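Side-chain contacts in VgrG protein (Vibrio cholerae, PDB 4DTH), which binds ATP and magnesium through its actin cross-linking domain, a toxin module that probably joins G-actin monomers covalently to one another: residues K182-S187 with F228-S233; S207-L212 with M299-P304; K221-N226 with V287-K292. All blocks are in the same frame, centred on the assembly; numbering follows the deposited sequence.

Contact 1: K182-S187 with F228-S233; sequences KGFGTS and FAYLTS
One face of the F184 ring is taken by the edge of Y230, whose CD1 stands 3.7 Å above the phenyl plane and over its centre. The two rings make an edge-to-face pair with centroids 5.0 Å apart and planes inclined at 57°, short of a perfect T. CD1 of Y230 lies nearest to CD1 of F184, at 3.8 Å, while CE1 of Y230 leans over the CD2–CE2 side of the same ring, so a whole C–C bond of the tyrosine ring borders the phenyl face. In both residues CG is anti to the backbone N (chi1 -152° for F184, 178° for Y230); the two side chains are thereby sent into the gap between loop and helix, where they cross at about a right angle. Two more aromatic rings meet F184: Y201 edge-to-face and F350 of strand 343-352 at a slant. The contact thus joins the loop that leaves strand 173-180 to helix 221-245, within the actin cross-linking domain, with the Y230 side chain about 13 Å from the bound ATP. F184 is the second residue of a type II beta turn running from G183 to T186, in which G185 has a positive phi. The carbonyl O of G183 is gripped twice, by T186 N and by T186 OG1, the latter at 2.7 Å. On the helix, S233 OG bonds back to A229 O at 2.7 Å, and it and S233 N reach that oxygen from opposite faces of the carbonyl plane; S233 OG is also bonded to Q202 N. At the preceding residue, T232 OG1 sits above the plane of the F228 carbonyl, 2.8 Å from its O, and also lies over the centre of the F228 ring.

Contact 2: S207-L212 with M299-P304; sequences SQFASL and MKHIKP
H301 reaches from helix 292-307 toward helix 204-212 and is met there by F209 and L212. The F209 ring turns an edge toward the face of the imidazole: the centroids are 5.7 Å apart and the planes stand at 81°, close to a true T-shape. The touching corner of the phenyl is CE1, which lies 4.1 Å from ND1 of H301 and equally near its CB, so the approach falls at the ND1 side of the ring rather than centrally. F209 gets there because its CG is anti to the backbone N (chi1 -175°), which swings the ring forward although its CB points to one side of helix 292-307. L212 packs at the other end of the imidazole. Its CB and CD1 border CD2 of H301, CD1 at 3.9 Å, and the leucine and histidine side chains lie alongside and run antiparallel. Both ring nitrogens have polar partners. ND1 is hydrogen-bonded to A297 O, one turn earlier in its own helix, which holds the rotation of the imidazole. NE2 meets a water in the plane of the ring, at 2.7 Å, and the same water donates to L212 O at 2.6 Å, bridging the side chain to the last residue of helix 204-212. With ND1 engaged by a carbonyl and NE2 by water, the ring is polar at its rim while its flank meets hydrocarbon. F209 is buried, its ring also meeting F228 and A224 of helix 221-245, whereas L212 lies at the protein surface. No direct hydrogen bond links the two segments. The arrangement is that of helix-helix packing in the largely helical part of the actin cross-linking domain, with an aromatic pair inside and a water bridge toward the outside.

Contact 3: K221-N226 with V287-K292; sequences KELAAN and VEILSK
L223 is the main bump of this apolar contact, pushed from the first turn of helix 221-245 against the hollow between I289 and L290. It is a helix-to-loop packing in the actin cross-linking domain, the loop being the one that leads into helix 292-307. A chi1 of -167° directs CG of L223 at the loop, and the two methyls then diverge. CD1 meets CD1 of I289 at 3.8 Å, the two side chains meeting at a slant. The other methyl, CD2, lies against both I289 O and CD2 of L290. In turn, L290 CD2 bulges into the shallow dip beside A224, 3.7 Å from CG of L223 and 3.8 Å from A224 N. The small A224 side chain lets this methyl come close to the helix backbone; its own CB stays 4.5 Å from L290 CD2. V298 of helix 292-307 touches both A224 and L290, closing off this side, and V227, one turn after L223 in helix 221-245, also touches I289 and L290. Just beyond L290, S291 N-caps the next helix through its OG, bonded to D294 N. The nearest approach across the contact is L223 CD2 to I289 O, 3.4 Å.

Overall arrangement
All three contacts gather around helix 221-245. Contacts 1 and 3 use it directly, contact 3 at its first turn and contact 1 further along, while contact 2 joins the neighbouring helices 204-212 and 292-307. Contact 1 is the buried one and lies nearest the centre of the chain; contacts 2 and 3 are partly buried, contact 2 being the farthest out. Chemistry follows place: an all-carbon ring pair in contact 1, mainly aliphatic packing that also touches backbone atoms in contact 3, and in contact 2 an imidazole that adds a water bridge. I302 of contact 2 packs on L231 and T232 of contact 1, whose K182 touches L223 of contact 3.

Contact 1: K182-S187 with F228-S233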
loop_
_atom_site.group_PDB
_atom_site.type_symbol
_atom_site.label_atom_id
_atom_site.label_comp_id
_atom_site.label_asym_id
_atom_site.label_seq_id
_atom_site.Cartn_x
_atom_site.Cartn_y
_atom_site.Cartn_z
ATOM N N LYS A 182 -10.236 -6.454 14.890
ATOM C CA LYS A 182 -10.415 -7.159 16.160
ATOM C C LYS A 182 -9.453 -8.352 16.335
ATOM O O LYS A 182 -9.313 -8.873 17.444
ATOM C CB LYS A 182 -11.883 -7.571 16.361
ATOM C CG LYS A 182 -12.359 -8.678 15.430
ATOM C CD LYS A 182 -13.760 -9.135 15.787
ATOM C CE LYS A 182 -14.128 -10.341 14.972
ATOM N NZ LYS A 182 -15.573 -10.665 15.060
ATOM N N GLY A 183 -8.805 -8.766 15.252
ATOM C CA GLY A 183 -7.877 -9.892 15.292
ATOM C C GLY A 183 -6.450 -9.532 15.648
ATOM O O GLY A 183 -5.690 -10.404 16.078
ATOM N N PHE A 184 -6.056 -8.262 15.438
ATOM C CA PHE A 184 -4.678 -7.830 15.697
ATOM C C PHE A 184 -4.326 -7.901 17.184
ATOM O O PHE A 184 -4.839 -7.121 17.983
ATOM C CB PHE A 184 -4.397 -6.437 15.120
ATOM C CG PHE A 184 -2.946 -6.239 14.752
ATOM C CD1 PHE A 184 -1.967 -6.138 15.736
ATOM C CD2 PHE A 184 -2.558 -6.128 13.420
ATOM C CE1 PHE A 184 -0.623 -5.965 15.393
ATOM C CE2 PHE A 184 -1.215 -5.959 13.081
ATOM C CZ PHE A 184 -0.258 -5.870 14.066
ATOM N N GLY A 185 -3.438 -8.835 17.506
ATOM C CA GLY A 185 -2.995 -9.118 18.866
ATOM C C GLY A 185 -3.483 -10.466 19.364
ATOM O O GLY A 185 -3.010 -10.950 20.395
ATOM N N THR A 186 -4.435 -11.097 18.630
ATOM C CA THR A 186 -4.983 -12.407 19.028
ATOM C C THR A 186 -4.094 -13.583 18.605
ATOM O O THR A 186 -4.279 -14.689 19.121
ATOM C CB THR A 186 -6.437 -12.602 18.559
ATOM O OG1 THR A 186 -6.461 -12.733 17.133
ATOM C CG2 THR A 186 -7.382 -11.496 19.037
ATOM N N SER A 187 -3.163 -13.367 17.633
ATOM C CA SER A 187 -2.238 -14.389 17.100
ATOM C C SER A 187 -2.988 -15.646 16.580
ATOM O O SER A 187 -2.399 -16.727 16.505
ATOM C CB SER A 187 -1.215 -14.807 18.164
ATOM O OG SER A 187 -0.803 -13.757 19.024
ATOM N N PHE A 228 -5.451 -1.079 22.519
ATOM C CA PHE A 228 -4.440 -0.279 23.211
ATOM C C PHE A 228 -3.039 -0.638 22.732
ATOM O O PHE A 228 -2.278 0.267 22.423
ATOM C CB PHE A 228 -4.541 -0.463 24.734
ATOM C CG PHE A 228 -3.430 0.210 25.508
ATOM C CD1 PHE A 228 -3.524 1.551 25.866
ATOM C CD2 PHE A 228 -2.309 -0.505 25.911
ATOM C CE1 PHE A 228 -2.516 2.162 26.619
ATOM C CE2 PHE A 228 -1.307 0.107 26.678
ATOM C CZ PHE A 228 -1.415 1.438 27.008
ATOM N N ALA A 229 -2.695 -1.942 22.673
ATOM C CA ALA A 229 -1.359 -2.350 22.225
ATOM C C ALA A 229 -1.077 -1.924 20.782
ATOM O O ALA A 229 0.026 -1.456 20.494
ATOM C CB ALA A 229 -1.181 -3.844 22.368
ATOM N N TYR A 230 -2.074 -2.057 19.896
ATOM C CA TYR A 230 -1.952 -1.691 18.487
ATOM C C TYR A 230 -1.708 -0.183 18.343
ATOM O O TYR A 230 -0.707 0.219 17.736
ATOM C CB TYR A 230 -3.216 -2.131 17.716
ATOM C CG TYR A 230 -3.199 -1.738 16.254
ATOM C CD1 TYR A 230 -2.387 -2.407 15.339
ATOM C CD2 TYR A 230 -3.957 -0.668 15.790
ATOM C CE1 TYR A 230 -2.351 -2.036 13.998
ATOM C CE2 TYR A 230 -3.943 -0.298 14.446
ATOM C CZ TYR A 230 -3.135 -0.984 13.555
ATOM O OH TYR A 230 -3.100 -0.603 12.240
ATOM N N LEU A 231 -2.616 0.645 18.902
ATOM C CA LEU A 231 -2.505 2.105 18.818
ATOM C C LEU A 231 -1.261 2.625 19.517
ATOM O O LEU A 231 -0.541 3.428 18.927
ATOM C CB LEU A 231 -3.757 2.796 19.379
ATOM C CG LEU A 231 -5.009 2.727 18.510
ATOM C CD1 LEU A 231 -6.175 3.421 19.199
ATOM C CD2 LEU A 231 -4.763 3.354 17.112
ATOM N N THR A 232 -0.981 2.158 20.753
ATOM C CA THR A 232 0.218 2.611 21.466
ATOM C C THR A 232 1.477 2.281 20.666
ATOM O O THR A 232 2.342 3.138 20.554
ATOM C CB THR A 232 0.271 2.089 22.909
ATOM O OG1 THR A 232 -0.937 2.444 23.587
ATOM C CG2 THR A 232 1.447 2.661 23.675
ATOM N N SER A 233 1.562 1.066 20.079
ATOM C CA SER A 233 2.726 0.678 19.270
ATOM C C SER A 233 2.919 1.642 18.091
ATOM O O SER A 233 4.038 2.080 17.845
ATOM C CB SER A 233 2.601 -0.762 18.782
ATOM O OG SER A 233 2.644 -1.651 19.892
#

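Contact 2: S207-L212 with M299-P304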
loop_
_atom_site.group_PDB
_atom_site.type_symbol
_atom_site.label_atom_id
_atom_site.label_comp_id
_atom_site.label_asym_id
_atom_site.label_seq_id
_atom_site.Cartn_x
_atom_site.Cartn_y
_atom_site.Cartn_z
ATOM N N SER A 207 -0.787 -6.991 28.133
ATOM C CA SER A 207 -0.797 -7.339 29.557
ATOM C C SER A 207 -0.616 -6.091 30.422
ATOM O O SER A 207 -1.206 -6.004 31.503
ATOM C CB SER A 207 0.265 -8.385 29.881
ATOM O OG SER A 207 1.552 -7.976 29.449
ATOM N N GLN A 208 0.142 -5.099 29.910
ATOM C CA GLN A 208 0.340 -3.838 30.610
ATOM C C GLN A 208 -1.013 -3.128 30.780
ATOM O O GLN A 208 -1.327 -2.728 31.894
ATOM C CB GLN A 208 1.345 -2.943 29.859
ATOM C CG GLN A 208 1.829 -1.744 30.689
ATOM C CD GLN A 208 3.003 -2.041 31.622
ATOM O OE1 GLN A 208 3.603 -1.128 32.194
ATOM N NE2 GLN A 208 3.396 -3.312 31.783
ATOM N N PHE A 209 -1.846 -3.060 29.698
ATOM C CA PHE A 209 -3.163 -2.400 29.778
ATOM C C PHE A 209 -4.050 -3.083 30.837
ATOM O O PHE A 209 -4.713 -2.399 31.612
ATOM C CB PHE A 209 -3.878 -2.391 28.408
ATOM C CG PHE A 209 -5.181 -1.625 28.383
ATOM C CD1 PHE A 209 -5.190 -0.239 28.327
ATOM C CD2 PHE A 209 -6.402 -2.293 28.450
ATOM C CE1 PHE A 209 -6.389 0.468 28.312
ATOM C CE2 PHE A 209 -7.598 -1.586 28.440
ATOM C CZ PHE A 209 -7.587 -0.214 28.376
ATOM N N ALA A 210 -4.050 -4.419 30.854
ATOM C CA ALA A 210 -4.841 -5.219 31.797
ATOM C C ALA A 210 -4.509 -4.845 33.257
ATOM O O ALA A 210 -5.430 -4.692 34.063
ATOM C CB ALA A 210 -4.592 -6.698 31.552
ATOM N N SER A 211 -3.211 -4.619 33.563
ATOM C CA SER A 211 -2.723 -4.204 34.889
ATOM C C SER A 211 -3.206 -2.811 35.286
ATOM O O SER A 211 -3.499 -2.593 36.459
ATOM C CB SER A 211 -1.198 -4.219 34.929
ATOM O OG SER A 211 -0.678 -5.519 34.716
ATOM N N LEU A 212 -3.267 -1.870 34.318
ATOM C CA LEU A 212 -3.677 -0.480 34.539
ATOM C C LEU A 212 -5.172 -0.316 34.769
ATOM O O LEU A 212 -5.590 0.719 35.294
ATOM C CB LEU A 212 -3.293 0.396 33.304
ATOM C CG LEU A 212 -1.857 0.347 32.775
ATOM C CD1 LEU A 212 -1.723 1.133 31.506
ATOM C CD2 LEU A 212 -0.874 0.899 33.777
ATOM N N MET A 299 -7.894 5.354 24.994
ATOM C CA MET A 299 -7.300 6.636 24.610
ATOM C C MET A 299 -6.654 7.379 25.766
ATOM O O MET A 299 -5.536 7.881 25.613
ATOM C CB MET A 299 -8.300 7.524 23.847
ATOM C CG MET A 299 -8.799 6.901 22.538
ATOM S SD MET A 299 -7.523 6.133 21.497
ATOM C CE MET A 299 -6.545 7.486 21.154
ATOM N N LYS A 300 -7.335 7.415 26.922
ATOM C CA LYS A 300 -6.841 8.070 28.134
ATOM C C LYS A 300 -5.507 7.465 28.591
ATOM O O LYS A 300 -4.631 8.211 29.029
ATOM C CB LYS A 300 -7.898 8.004 29.260
ATOM C CG LYS A 300 -8.529 9.358 29.605
ATOM C CD LYS A 300 -10.046 9.361 29.413
ATOM C CE LYS A 300 -10.692 10.706 29.652
ATOM N NZ LYS A 300 -11.914 10.569 30.490
ATOM N N HIS A 301 -5.323 6.140 28.426
ATOM C CA HIS A 301 -4.102 5.433 28.830
ATOM C C HIS A 301 -2.912 5.536 27.872
ATOM O O HIS A 301 -1.787 5.218 28.269
ATOM C CB HIS A 301 -4.408 3.978 29.196
ATOM C CG HIS A 301 -5.092 3.845 30.516
ATOM N ND1 HIS A 301 -6.471 3.851 30.618
ATOM C CD2 HIS A 301 -4.564 3.724 31.756
ATOM C CE1 HIS A 301 -6.738 3.725 31.911
ATOM N NE2 HIS A 301 -5.622 3.628 32.631
ATOM N N ILE A 302 -3.134 5.996 26.632
ATOM C CA ILE A 302 -2.037 6.130 25.664
ATOM C C ILE A 302 -1.093 7.293 26.004
ATOM O O ILE A 302 0.116 7.116 25.901
ATOM C CB ILE A 302 -2.535 6.189 24.196
ATOM C CG1 ILE A 302 -3.338 4.919 23.838
ATOM C CG2 ILE A 302 -1.346 6.376 23.217
ATOM C CD1 ILE A 302 -4.012 4.937 22.443
ATOM N N LYS A 303 -1.645 8.477 26.349
ATOM C CA LYS A 303 -0.886 9.706 26.671
ATOM C C LYS A 303 0.340 9.436 27.593
ATOM O O LYS A 303 1.452 9.805 27.198
ATOM C CB LYS A 303 -1.796 10.811 27.282
ATOM C CG LYS A 303 -2.931 11.324 26.381
ATOM C CD LYS A 303 -3.747 12.447 27.073
ATOM C CE LYS A 303 -4.920 12.905 26.230
ATOM N NZ LYS A 303 -5.400 14.269 26.578
ATOM N N PRO A 304 0.205 8.746 28.760
ATOM C CA PRO A 304 1.398 8.519 29.603
ATOM C C PRO A 304 2.446 7.603 28.992
ATOM O O PRO A 304 3.612 7.731 29.350
ATOM C CB PRO A 304 0.839 7.930 30.911
ATOM C CG PRO A 304 -0.628 7.998 30.810
ATOM C CD PRO A 304 -1.023 8.232 29.404
HETATM O O HOH W 1 -6.192 3.299 35.234
#

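Contact 3: K221-N226 with V287-K292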
loop_
_atom_site.group_PDB
_atom_site.type_symbol
_atom_site.label_atom_id
_atom_site.label_comp_id
_atom_site.label_asym_id
_atom_site.label_seq_id
_atom_site.Cartn_x
_atom_site.Cartn_y
_atom_site.Cartn_z
ATOM N N LYS A 221 -12.718 -6.176 27.813
ATOM C CA LYS A 221 -11.347 -5.953 28.274
ATOM C C LYS A 221 -10.227 -6.491 27.374
ATOM O O LYS A 221 -9.197 -5.833 27.242
ATOM C CB LYS A 221 -11.170 -6.354 29.745
ATOM C CG LYS A 221 -11.229 -7.840 30.013
ATOM C CD LYS A 221 -11.239 -8.101 31.497
ATOM C CE LYS A 221 -10.283 -9.193 31.900
ATOM N NZ LYS A 221 -10.716 -10.528 31.406
ATOM N N GLU A 222 -10.445 -7.657 26.733
ATOM C CA GLU A 222 -9.444 -8.258 25.849
ATOM C C GLU A 222 -9.355 -7.496 24.521
ATOM O O GLU A 222 -8.251 -7.294 24.007
ATOM C CB GLU A 222 -9.703 -9.758 25.633
ATOM C CG GLU A 222 -9.746 -10.532 26.946
ATOM C CD GLU A 222 -8.611 -11.495 27.200
ATOM O OE1 GLU A 222 -7.538 -11.042 27.656
ATOM O OE2 GLU A 222 -8.813 -12.715 27.000
ATOM N N LEU A 223 -10.522 -7.044 23.994
ATOM C CA LEU A 223 -10.585 -6.237 22.770
ATOM C C LEU A 223 -9.931 -4.872 23.059
ATOM O O LEU A 223 -9.136 -4.392 22.245
ATOM C CB LEU A 223 -12.048 -6.046 22.330
ATOM C CG LEU A 223 -12.298 -5.489 20.929
ATOM C CD1 LEU A 223 -11.843 -6.456 19.862
ATOM C CD2 LEU A 223 -13.765 -5.193 20.728
ATOM N N ALA A 224 -10.234 -4.276 24.241
ATOM C CA ALA A 224 -9.647 -2.996 24.657
ATOM C C ALA A 224 -8.128 -3.105 24.776
ATOM O O ALA A 224 -7.434 -2.218 24.283
ATOM C CB ALA A 224 -10.246 -2.527 25.973
ATOM N N ALA A 225 -7.613 -4.208 25.382
ATOM C CA ALA A 225 -6.165 -4.426 25.535
ATOM C C ALA A 225 -5.458 -4.556 24.173
ATOM O O ALA A 225 -4.362 -4.016 24.000
ATOM C CB ALA A 225 -5.897 -5.645 26.400
ATOM N N ASN A 226 -6.104 -5.244 23.206
ATOM C CA ASN A 226 -5.583 -5.410 21.849
ATOM C C ASN A 226 -5.519 -4.071 21.124
ATOM O O ASN A 226 -4.488 -3.762 20.516
ATOM C CB ASN A 226 -6.439 -6.412 21.057
ATOM C CG ASN A 226 -6.198 -7.855 21.437
ATOM O OD1 ASN A 226 -5.080 -8.281 21.688
ATOM N ND2 ASN A 226 -7.231 -8.663 21.444
ATOM N N VAL A 287 -10.888 2.705 16.873
ATOM C CA VAL A 287 -11.682 3.120 18.041
ATOM C C VAL A 287 -13.156 2.694 17.893
ATOM O O VAL A 287 -13.800 2.353 18.888
ATOM C CB VAL A 287 -11.466 4.643 18.315
ATOM C CG1 VAL A 287 -12.720 5.355 18.811
ATOM C CG2 VAL A 287 -10.315 4.852 19.281
ATOM N N GLU A 288 -13.645 2.638 16.633
ATOM C CA GLU A 288 -15.008 2.239 16.268
ATOM C C GLU A 288 -15.350 0.787 16.625
ATOM O O GLU A 288 -16.534 0.466 16.745
ATOM C CB GLU A 288 -15.274 2.504 14.772
ATOM C CG GLU A 288 -15.159 3.968 14.364
ATOM C CD GLU A 288 -15.089 4.295 12.880
ATOM O OE1 GLU A 288 -15.267 3.380 12.042
ATOM O OE2 GLU A 288 -14.851 5.481 12.555
ATOM N N ILE A 289 -14.340 -0.093 16.810
ATOM C CA ILE A 289 -14.604 -1.492 17.154
ATOM C C ILE A 289 -14.946 -1.669 18.638
ATOM O O ILE A 289 -15.369 -2.751 19.038
ATOM C CB ILE A 289 -13.531 -2.498 16.645
ATOM C CG1 ILE A 289 -12.272 -2.541 17.549
ATOM C CG2 ILE A 289 -13.196 -2.282 15.144
ATOM C CD1 ILE A 289 -11.341 -3.713 17.287
ATOM N N LEU A 290 -14.732 -0.615 19.446
ATOM C CA LEU A 290 -14.992 -0.607 20.891
ATOM C C LEU A 290 -16.240 0.210 21.227
ATOM O O LEU A 290 -16.680 1.023 20.416
ATOM C CB LEU A 290 -13.790 0.028 21.635
ATOM C CG LEU A 290 -12.398 -0.572 21.408
ATOM C CD1 LEU A 290 -11.317 0.353 21.937
ATOM C CD2 LEU A 290 -12.271 -1.935 22.048
ATOM N N SER A 291 -16.760 0.052 22.472
ATOM C CA SER A 291 -17.873 0.859 22.973
ATOM C C SER A 291 -17.304 2.251 23.262
ATOM O O SER A 291 -16.088 2.364 23.434
ATOM C CB SER A 291 -18.426 0.247 24.256
ATOM O OG SER A 291 -17.442 0.207 25.282
ATOM N N LYS A 292 -18.157 3.301 23.302
ATOM C CA LYS A 292 -17.756 4.689 23.592
ATOM C C LYS A 292 -16.912 4.720 24.893
ATOM O O LYS A 292 -15.842 5.334 24.919
ATOM C CB LYS A 292 -19.011 5.589 23.718
ATOM C CG LYS A 292 -18.756 7.091 23.895
ATOM C CD LYS A 292 -19.958 7.787 24.549
ATOM C CE LYS A 292 -19.701 9.245 24.859
ATOM N NZ LYS A 292 -20.544 9.732 25.987
#